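PDB 5TXE: AtxE2 from Asticcacaulis excentricus, which hydrolyses the isopeptide bond of the lasso peptides astexin-2 and astexin-3, recognising their threaded shape and turning them into linear peptides. Local coordinates for residues Val38-Leu46 / Arg646-Ile654; Leu523-His534 / Phe543-Thr553. The protein carries 1 engineered substitution. All coordinates share one frame; numbering follows the deposited sequence.

Contact 1 of 2, residues Val38-Leu46 / Arg646-Ile654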
loop_
_atom_site.group_PDB
_atom_site.type_symbol
_atom_site.label_atom_id
_atom_site.label_comp_id
_atom_site.label_asym_id
_atom_site.label_seq_id
_atom_site.Cartn_x
_atom_site.Cartn_y
_atom_site.Cartn_z
ATOM N N VAL A 38 -2.538 20.013 13.008
ATOM C CA VAL A 38 -3.049 18.830 12.338
ATOM C C VAL A 38 -3.326 17.761 13.360
ATOM O O VAL A 38 -2.389 17.227 14.003
ATOM C CB VAL A 38 -2.056 18.287 11.337
ATOM C CG1 VAL A 38 -2.611 17.040 10.662
ATOM C CG2 VAL A 38 -1.787 19.332 10.277
ATOM N N THR A 39 -4.618 17.497 13.553
ATOM C CA THR A 39 -5.098 16.532 14.545
ATOM C C THR A 39 -5.540 15.235 13.883
ATOM O O THR A 39 -5.611 15.143 12.648
ATOM C CB THR A 39 -6.288 17.089 15.286
ATOM O OG1 THR A 39 -7.314 17.322 14.343
ATOM C CG2 THR A 39 -5.918 18.409 16.002
ATOM N N PRO A 40 -5.804 14.199 14.693
ATOM C CA PRO A 40 -6.328 12.976 14.050
ATOM C C PRO A 40 -7.622 13.202 13.254
ATOM O O PRO A 40 -7.793 12.613 12.226
ATOM C CB PRO A 40 -6.601 12.056 15.230
ATOM C CG PRO A 40 -5.634 12.522 16.280
ATOM C CD PRO A 40 -5.648 14.012 16.143
ATOM N N GLU A 41 -8.475 14.100 13.721
ATOM C CA GLU A 41 -9.739 14.498 13.034
ATOM C C GLU A 41 -9.459 15.117 11.662
ATOM O O GLU A 41 -10.162 14.852 10.710
ATOM C CB GLU A 41 -10.601 15.436 13.947
ATOM C CG GLU A 41 -11.314 14.733 15.158
ATOM C CD GLU A 41 -10.367 14.287 16.322
ATOM O OE1 GLU A 41 -9.225 14.867 16.497
ATOM O OE2 GLU A 41 -10.740 13.315 17.083
ATOM N N VAL A 42 -8.388 15.900 11.558
ATOM C CA VAL A 42 -8.005 16.492 10.289
ATOM C C VAL A 42 -7.420 15.416 9.371
ATOM O O VAL A 42 -7.802 15.310 8.218
ATOM C CB VAL A 42 -6.995 17.664 10.493
ATOM C CG1 VAL A 42 -6.547 18.259 9.156
ATOM C CG2 VAL A 42 -7.637 18.760 11.342
ATOM N N LEU A 43 -6.514 14.596 9.907
ATOM C CA LEU A 43 -5.808 13.608 9.095
ATOM C C LEU A 43 -6.751 12.577 8.483
ATOM O O LEU A 43 -6.665 12.246 7.303
ATOM C CB LEU A 43 -4.768 12.900 9.949
ATOM C CG LEU A 43 -3.945 11.825 9.268
ATOM C CD1 LEU A 43 -3.146 12.455 8.127
ATOM C CD2 LEU A 43 -3.010 11.126 10.254
ATOM N N VAL A 44 -7.670 12.054 9.280
ATOM C CA VAL A 44 -8.528 11.014 8.764
ATOM C C VAL A 44 -9.430 11.549 7.648
ATOM O O VAL A 44 -9.834 10.791 6.765
ATOM C CB VAL A 44 -9.350 10.328 9.879
ATOM C CG1 VAL A 44 -10.447 11.237 10.405
ATOM C CG2 VAL A 44 -10.048 9.077 9.345
ATOM N N ARG A 45 -9.713 12.852 7.645
ATOM C CA ARG A 45 -10.549 13.422 6.597
ATOM C C ARG A 45 -9.796 13.901 5.347
ATOM O O ARG A 45 -10.425 14.414 4.435
ATOM C CB ARG A 45 -11.319 14.600 7.174
ATOM C CG ARG A 45 -12.375 14.230 8.206
ATOM C CD ARG A 45 -13.001 15.495 8.777
ATOM N NE ARG A 45 -14.208 15.227 9.534
ATOM C CZ ARG A 45 -14.227 14.865 10.795
ATOM N NH1 ARG A 45 -13.097 14.690 11.466
ATOM N NH2 ARG A 45 -15.384 14.678 11.398
ATOM N N LEU A 46 -8.471 13.809 5.313
ATOM C CA LEU A 46 -7.720 14.224 4.065
ATOM C C LEU A 46 -8.032 13.269 2.948
ATOM O O LEU A 46 -7.828 12.048 3.080
ATOM C CB LEU A 46 -6.223 14.288 4.315
ATOM C CG LEU A 46 -5.766 15.382 5.297
ATOM C CD1 LEU A 46 -4.281 15.301 5.620
ATOM C CD2 LEU A 46 -6.079 16.763 4.754
ATOM N N ARG A 646 -10.518 3.874 11.975
ATOM C CA ARG A 646 -9.187 4.471 11.790
ATOM C C ARG A 646 -8.991 5.593 12.751
ATOM O O ARG A 646 -7.951 5.695 13.384
ATOM C CB ARG A 646 -9.018 4.953 10.367
ATOM C CG ARG A 646 -7.740 5.788 10.094
ATOM C CD ARG A 646 -7.371 5.817 8.600
ATOM N NE ARG A 646 -6.726 4.555 8.223
ATOM C CZ ARG A 646 -7.290 3.569 7.536
ATOM N NH1 ARG A 646 -8.524 3.673 6.993
ATOM N NH2 ARG A 646 -6.600 2.451 7.378
ATOM N N LEU A 647 -10.003 6.444 12.915
ATOM C CA LEU A 647 -9.870 7.542 13.838
ATOM C C LEU A 647 -9.651 7.077 15.260
ATOM O O LEU A 647 -8.885 7.657 16.006
ATOM C CB LEU A 647 -11.104 8.460 13.745
ATOM C CG LEU A 647 -11.097 9.639 14.726
ATOM C CD1 LEU A 647 -9.889 10.506 14.499
ATOM C CD2 LEU A 647 -12.357 10.510 14.584
ATOM N N ALA A 648 -10.353 6.008 15.644
ATOM C CA ALA A 648 -10.256 5.462 16.981
ATOM C C ALA A 648 -8.887 4.817 17.184
ATOM O O ALA A 648 -8.310 4.947 18.216
ATOM C CB ALA A 648 -11.345 4.445 17.161
ATOM N N VAL A 649 -8.352 4.187 16.160
ATOM C CA VAL A 649 -7.005 3.665 16.208
ATOM C C VAL A 649 -5.959 4.800 16.412
ATOM O O VAL A 649 -5.126 4.733 17.308
ATOM C CB VAL A 649 -6.696 2.904 14.924
ATOM C CG1 VAL A 649 -5.196 2.549 14.822
ATOM C CG2 VAL A 649 -7.479 1.609 14.926
ATOM N N TYR A 650 -6.039 5.840 15.570
ATOM C CA TYR A 650 -5.208 7.036 15.707
ATOM C C TYR A 650 -5.222 7.548 17.131
ATOM O O TYR A 650 -4.169 7.770 17.739
ATOM C CB TYR A 650 -5.712 8.172 14.840
ATOM C CG TYR A 650 -5.462 8.109 13.346
ATOM C CD1 TYR A 650 -4.676 7.125 12.734
ATOM C CD2 TYR A 650 -6.002 9.092 12.520
ATOM C CE1 TYR A 650 -4.485 7.101 11.343
ATOM C CE2 TYR A 650 -5.767 9.110 11.151
ATOM C CZ TYR A 650 -5.002 8.136 10.567
ATOM O OH TYR A 650 -4.796 8.253 9.234
ATOM N N ASN A 651 -6.414 7.733 17.681
ATOM C CA ASN A 651 -6.532 8.365 19.005
ATOM C C ASN A 651 -6.034 7.496 20.134
ATOM O O ASN A 651 -5.406 7.995 21.063
ATOM C CB ASN A 651 -7.964 8.733 19.294
ATOM C CG ASN A 651 -8.362 10.013 18.595
ATOM O OD1 ASN A 651 -7.584 10.925 18.511
ATOM N ND2 ASN A 651 -9.572 10.087 18.129
ATOM N N ARG A 652 -6.298 6.195 20.069
ATOM C CA ARG A 652 -5.834 5.349 21.114
ATOM C C ARG A 652 -4.302 5.184 21.048
ATOM O O ARG A 652 -3.639 4.973 22.064
ATOM C CB ARG A 652 -6.540 3.999 21.035
ATOM C CG ARG A 652 -6.305 3.150 22.276
ATOM C CD ARG A 652 -7.000 1.791 22.128
ATOM N NE ARG A 652 -8.444 1.846 22.380
ATOM C CZ ARG A 652 -9.387 1.772 21.449
ATOM N NH1 ARG A 652 -9.090 1.712 20.210
ATOM N NH2 ARG A 652 -10.664 1.815 21.794
ATOM N N THR A 653 -3.757 5.163 19.849
ATOM C CA THR A 653 -2.353 5.004 19.727
ATOM C C THR A 653 -1.613 6.254 20.261
ATOM O O THR A 653 -0.612 6.124 20.946
ATOM C CB THR A 653 -1.974 4.751 18.279
ATOM O OG1 THR A 653 -2.272 3.398 17.995
ATOM C CG2 THR A 653 -0.488 4.967 18.062
ATOM N N ILE A 654 -2.150 7.449 20.001
ATOM C CA ILE A 654 -1.600 8.667 20.607
ATOM C C ILE A 654 -1.745 8.621 22.112
ATOM O O ILE A 654 -0.792 8.914 22.837
ATOM C CB ILE A 654 -2.255 9.914 20.042
ATOM C CG1 ILE A 654 -1.807 10.092 18.616
ATOM C CG2 ILE A 654 -1.866 11.165 20.805
ATOM C CD1 ILE A 654 -2.637 11.087 17.839
HETATM O O HOH W 1 -5.929 9.018 6.809
#
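Pro-40 of the short N-terminal helix 40-44 plugs into helix 643-662, the helix that follows the probable charge-relay histidine, His-638, in this alpha/beta-hydrolase domain. As in prolyl oligopeptidases, the N-terminal segment, which precedes the propeller, packs on the hydrolase domain formed mainly by the C-terminal part of the chain. The two helix pieces run roughly antiparallel, at 144°. The proline ring is a knob into a hole formed by Leu-647, Tyr-650, Asn-651 and Ile-654. Pro-40 CG lies 3.7 Å from Ile-654 CD1. Pro-40 CB is likewise 3.7 Å from Leu-647 CD1. The side chain of Asn-651 crosses the ring at about a right angle, with OD1 3.4 Å from Pro-40 CG. On the outer side Glu-41 bends over so that OE2 stands 3.6 Å from Asn-651 ND2, carboxylate and amide planes not far from parallel.

Deeper in, Tyr-650 carries the contact. With CG anti to its own carbonyl carbon (chi1 -75°), the ring lies alongside the short helix, presenting its edge to Pro-40 O and Val-44 N, which are already bonded to each other within the first turn. Leu-43 approaches the ring obliquely, CD2 3.5 Å from Tyr-650 CE2. Val-44 splits its branches, CG1 facing Leu-647 CD1 and CG2 facing Arg-646 CG. Arg-646 CG also lies over one face of the tyrosine ring, toward its rim, while the guanidinium is taken up by the carbonyls of Asp-450, Gly-449 and Lys-640. The phenol is gripped as well: Tyr-650 OH bonds to the Asp-450 carboxylate and accepts from a water whose oxygen is 2.8 Å away, and that same water gives a weak second bond to Leu-43 O.

Contact 2 of 2, residues Leu523-His534 / Phe543-Thr553. Engineered in segment 523-534: Ala-527 (natural residue Ser).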
loop_
_atom_site.group_PDB
_atom_site.type_symbol
_atom_site.label_atom_id
_atom_site.label_comp_id
_atom_site.label_asym_id
_atom_site.label_seq_id
_atom_site.Cartn_x
_atom_site.Cartn_y
_atom_site.Cartn_z
ATOM N N LEU A 523 7.572 2.011 19.412
ATOM C CA LEU A 523 7.623 1.394 18.128
ATOM C C LEU A 523 6.225 0.937 17.685
ATOM O O LEU A 523 5.526 0.348 18.483
ATOM C CB LEU A 523 8.556 0.200 18.186
ATOM C CG LEU A 523 8.742 -0.606 16.946
ATOM C CD1 LEU A 523 9.441 0.198 15.851
ATOM C CD2 LEU A 523 9.568 -1.842 17.264
ATOM N N THR A 524 5.875 1.195 16.408
ATOM C CA THR A 524 4.616 0.791 15.843
ATOM C C THR A 524 4.896 -0.103 14.636
ATOM O O THR A 524 5.940 -0.020 14.042
ATOM C CB THR A 524 3.737 1.944 15.360
ATOM O OG1 THR A 524 4.339 2.608 14.254
ATOM C CG2 THR A 524 3.515 2.936 16.431
ATOM N N GLY A 525 3.957 -0.961 14.294
ATOM C CA GLY A 525 4.051 -1.725 13.063
ATOM C C GLY A 525 2.746 -2.370 12.607
ATOM O O GLY A 525 1.890 -2.714 13.423
ATOM N N LEU A 526 2.598 -2.461 11.297
ATOM C CA LEU A 526 1.547 -3.184 10.629
ATOM C C LEU A 526 2.193 -3.974 9.495
ATOM O O LEU A 526 3.135 -3.524 8.851
ATOM C CB LEU A 526 0.512 -2.209 10.087
ATOM C CG LEU A 526 -0.610 -2.831 9.261
ATOM C CD1 LEU A 526 -1.879 -2.003 9.452
ATOM C CD2 LEU A 526 -0.283 -2.873 7.774
ATOM N N ALA A 527 1.691 -5.181 9.264
ATOM C CA ALA A 527 2.186 -6.069 8.212
ATOM C C ALA A 527 3.663 -6.423 8.476
ATOM O O ALA A 527 3.982 -6.889 9.558
ATOM C CB ALA A 527 1.955 -5.440 6.842
ATOM N N ASP A 528 4.571 -6.100 7.571
ATOM C CA ASP A 528 5.951 -6.480 7.768
ATOM C C ASP A 528 6.518 -5.746 8.972
ATOM O O ASP A 528 7.301 -6.274 9.690
ATOM C CB ASP A 528 6.788 -6.293 6.499
ATOM C CG ASP A 528 8.136 -7.040 6.591
ATOM O OD1 ASP A 528 8.088 -8.277 6.746
ATOM O OD2 ASP A 528 9.214 -6.385 6.605
ATOM N N GLY A 529 6.001 -4.565 9.258
ATOM C CA GLY A 529 6.376 -3.834 10.432
ATOM C C GLY A 529 5.905 -4.464 11.702
ATOM O O GLY A 529 6.540 -4.257 12.736
ATOM N N ALA A 530 4.793 -5.223 11.650
ATOM C CA ALA A 530 4.364 -5.927 12.830
ATOM C C ALA A 530 5.382 -6.985 13.200
ATOM O O ALA A 530 5.657 -7.191 14.375
ATOM C CB ALA A 530 3.022 -6.581 12.624
ATOM N N THR A 531 5.877 -7.691 12.196
ATOM C CA THR A 531 6.891 -8.735 12.425
ATOM C C THR A 531 8.113 -8.093 13.116
ATOM O O THR A 531 8.726 -8.653 14.035
ATOM C CB THR A 531 7.280 -9.356 11.089
ATOM O OG1 THR A 531 6.098 -9.753 10.370
ATOM C CG2 THR A 531 8.177 -10.555 11.235
ATOM N N THR A 532 8.458 -6.894 12.676
ATOM C CA THR A 532 9.600 -6.195 13.230
ATOM C C THR A 532 9.307 -5.834 14.659
ATOM O O THR A 532 10.163 -5.889 15.481
ATOM C CB THR A 532 9.948 -4.946 12.370
ATOM O OG1 THR A 532 10.516 -5.377 11.140
ATOM C CG2 THR A 532 10.893 -4.016 13.058
ATOM N N VAL A 533 8.089 -5.453 14.961
ATOM C CA VAL A 533 7.766 -5.176 16.336
ATOM C C VAL A 533 7.948 -6.384 17.205
ATOM O O VAL A 533 8.463 -6.271 18.309
ATOM C CB VAL A 533 6.337 -4.742 16.516
ATOM C CG1 VAL A 533 6.002 -4.597 17.988
ATOM C CG2 VAL A 533 6.117 -3.407 15.807
ATOM N N HIS A 534 7.523 -7.540 16.727
ATOM C CA HIS A 534 7.536 -8.745 17.579
ATOM C C HIS A 534 8.987 -9.123 17.814
ATOM O O HIS A 534 9.399 -9.379 18.934
ATOM C CB HIS A 534 6.738 -9.931 16.973
ATOM C CG HIS A 534 5.333 -9.582 16.586
ATOM N ND1 HIS A 534 4.702 -10.127 15.484
ATOM C CD2 HIS A 534 4.474 -8.673 17.104
ATOM C CE1 HIS A 534 3.502 -9.598 15.381
ATOM N NE2 HIS A 534 3.347 -8.707 16.343
ATOM N N PHE A 543 13.061 -0.576 23.368
ATOM C CA PHE A 543 11.731 0.053 23.219
ATOM C C PHE A 543 10.957 0.149 24.503
ATOM O O PHE A 543 10.795 -0.812 25.187
ATOM C CB PHE A 543 10.978 -0.715 22.139
ATOM C CG PHE A 543 11.734 -0.743 20.854
ATOM C CD1 PHE A 543 11.864 0.409 20.111
ATOM C CD2 PHE A 543 12.321 -1.865 20.415
ATOM C CE1 PHE A 543 12.556 0.411 18.944
ATOM C CE2 PHE A 543 13.033 -1.867 19.247
ATOM C CZ PHE A 543 13.135 -0.727 18.515
ATOM N N ALA A 544 10.456 1.316 24.843
ATOM C CA ALA A 544 9.737 1.455 26.076
ATOM C C ALA A 544 8.201 1.258 25.933
ATOM O O ALA A 544 7.481 1.226 26.955
ATOM C CB ALA A 544 9.999 2.816 26.645
ATOM N N ALA A 545 7.703 1.223 24.701
ATOM C CA ALA A 545 6.253 0.980 24.425
ATOM C C ALA A 545 6.060 0.626 22.967
ATOM O O ALA A 545 6.907 0.998 22.124
ATOM C CB ALA A 545 5.426 2.175 24.807
ATOM N N ALA A 546 5.026 -0.158 22.677
ATOM C CA ALA A 546 4.770 -0.564 21.319
ATOM C C ALA A 546 3.292 -0.690 21.013
ATOM O O ALA A 546 2.474 -0.876 21.932
ATOM C CB ALA A 546 5.499 -1.837 21.010
ATOM N N VAL A 547 2.970 -0.533 19.723
ATOM C CA VAL A 547 1.683 -0.753 19.179
ATOM C C VAL A 547 1.855 -1.584 17.929
ATOM O O VAL A 547 2.780 -1.355 17.167
ATOM C CB VAL A 547 0.993 0.551 18.820
ATOM C CG1 VAL A 547 -0.372 0.264 18.193
ATOM C CG2 VAL A 547 0.801 1.398 20.081
ATOM N N THR A 548 0.991 -2.590 17.739
ATOM C CA THR A 548 0.975 -3.391 16.511
ATOM C C THR A 548 -0.475 -3.589 16.055
ATOM O O THR A 548 -1.380 -3.575 16.877
ATOM C CB THR A 548 1.706 -4.722 16.717
ATOM O OG1 THR A 548 1.710 -5.431 15.512
ATOM C CG2 THR A 548 1.010 -5.650 17.709
ATOM N N SER A 549 -0.707 -3.773 14.780
ATOM C CA SER A 549 -2.054 -4.018 14.270
ATOM C C SER A 549 -2.397 -5.508 14.240
ATOM O O SER A 549 -3.551 -5.871 14.080
ATOM C CB SER A 549 -2.161 -3.518 12.868
ATOM O OG SER A 549 -1.395 -4.370 12.028
ATOM N N SER A 550 -1.410 -6.355 14.394
ATOM C CA SER A 550 -1.640 -7.771 14.418
ATOM C C SER A 550 -0.613 -8.516 15.280
ATOM O O SER A 550 0.441 -7.995 15.630
ATOM C CB SER A 550 -1.587 -8.349 13.011
ATOM O OG SER A 550 -0.290 -8.173 12.449
ATOM N N CYS A 551 -0.972 -9.744 15.620
ATOM C CA CYS A 551 -0.139 -10.660 16.334
ATOM C C CYS A 551 -0.688 -12.071 15.949
ATOM O O CYS A 551 -1.882 -12.210 15.630
ATOM C CB CYS A 551 -0.225 -10.347 17.828
ATOM S SG CYS A 551 1.188 -10.945 18.791
ATOM N N CYS A 552 0.153 -13.099 15.856
ATOM C CA CYS A 552 1.584 -13.062 16.265
ATOM C C CYS A 552 2.461 -13.675 15.214
ATOM O O CYS A 552 1.992 -14.292 14.239
ATOM C CB CYS A 552 1.748 -13.857 17.561
ATOM S SG CYS A 552 0.913 -13.044 18.954
ATOM N N THR A 553 3.758 -13.518 15.389
ATOM C CA THR A 553 4.688 -14.203 14.505
ATOM C C THR A 553 5.105 -15.502 15.161
ATOM O O THR A 553 6.127 -15.534 15.913
ATOM C CB THR A 553 5.893 -13.297 14.197
ATOM O OG1 THR A 553 5.426 -12.013 13.759
ATOM C CG2 THR A 553 6.751 -13.960 13.165
HETATM O O HOH W 2 -0.238 -6.848 10.270
#
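Leu-523 and His-534 carry this contact at its two ends, with Thr-553 as the histidine's partner. Leu-523 lies in strand 521-525, beside and parallel to strand 545-548. Its backbone is held on both polar atoms: Leu-523 N gives to Ala-545 O at 3.0 Å, and Leu-523 O accepts from Val-547 N, also at 3.0 Å. Its side chain leans on Phe-543, Leu-523 CD2 sitting 3.9 Å above the centre of the Phe-543 ring in a CH-pi contact.

His-534, in the second turn of the helix that follows the strand, points back at the other segment. Its first torsion (chi1 -53°) swings the ring toward the 550-553 loop, which meets both nitrogens in the ring plane. His-534 ND1 and Thr-553 OG1 share a short, nearly straight hydrogen bond of 2.7 Å (168°), while His-534 NE2 gives to Ser-550 O at 3.1 Å. That carbonyl is gripped twice, since Thr-548 OG1 donates to Ser-550 O at 2.9 Å. Ala-530 O sits over one face of the ring, and Cys-551 SG, half of the vicinal disulfide with Cys-552, approaches obliquely. A leucine in place of His-534 would probably leave the Thr-553 hydroxyl without its mate and the 550-553 loop freer to shift from the helix.

Between these ends the chain turns sharply. Gly-525 passes close to Gly-529 O, where a CB would clash, and Ala-527, engineered from the nucleophilic serine, has a positive phi of 62°. Ala-527 N gives to a water 2.7 Å away, which also bonds Ser-550 OG. Strand, tight turn at the nucleophile position and helix together form the nucleophile elbow of the alpha/beta hydrolases, set in a beta-alpha-beta unit.

In the fold
Contact 2 is fully buried and lies at the catalytic heart of the hydrolase domain; contact 1 is only partly buried and ties the N-terminal segment to helix 643-662, on one face of that domain's sheet. Their centres are 19 Å apart, yet they meet directly, because helix 643-662 lies between helix 40-44 and the sheet: Thr-653 OG1 comes to 3.7 Å from Val-547 CG1. Contact 2, close in sequence, depends on strand pairing and a buried histidine network. Contact 1 joins pieces some 600 residues apart by mainly apolar packing, with a water that bridges weakly. Glu-451, in a loop, touches segments of both, Val-649 in the one and Leu-526 and Ser-549 in the other.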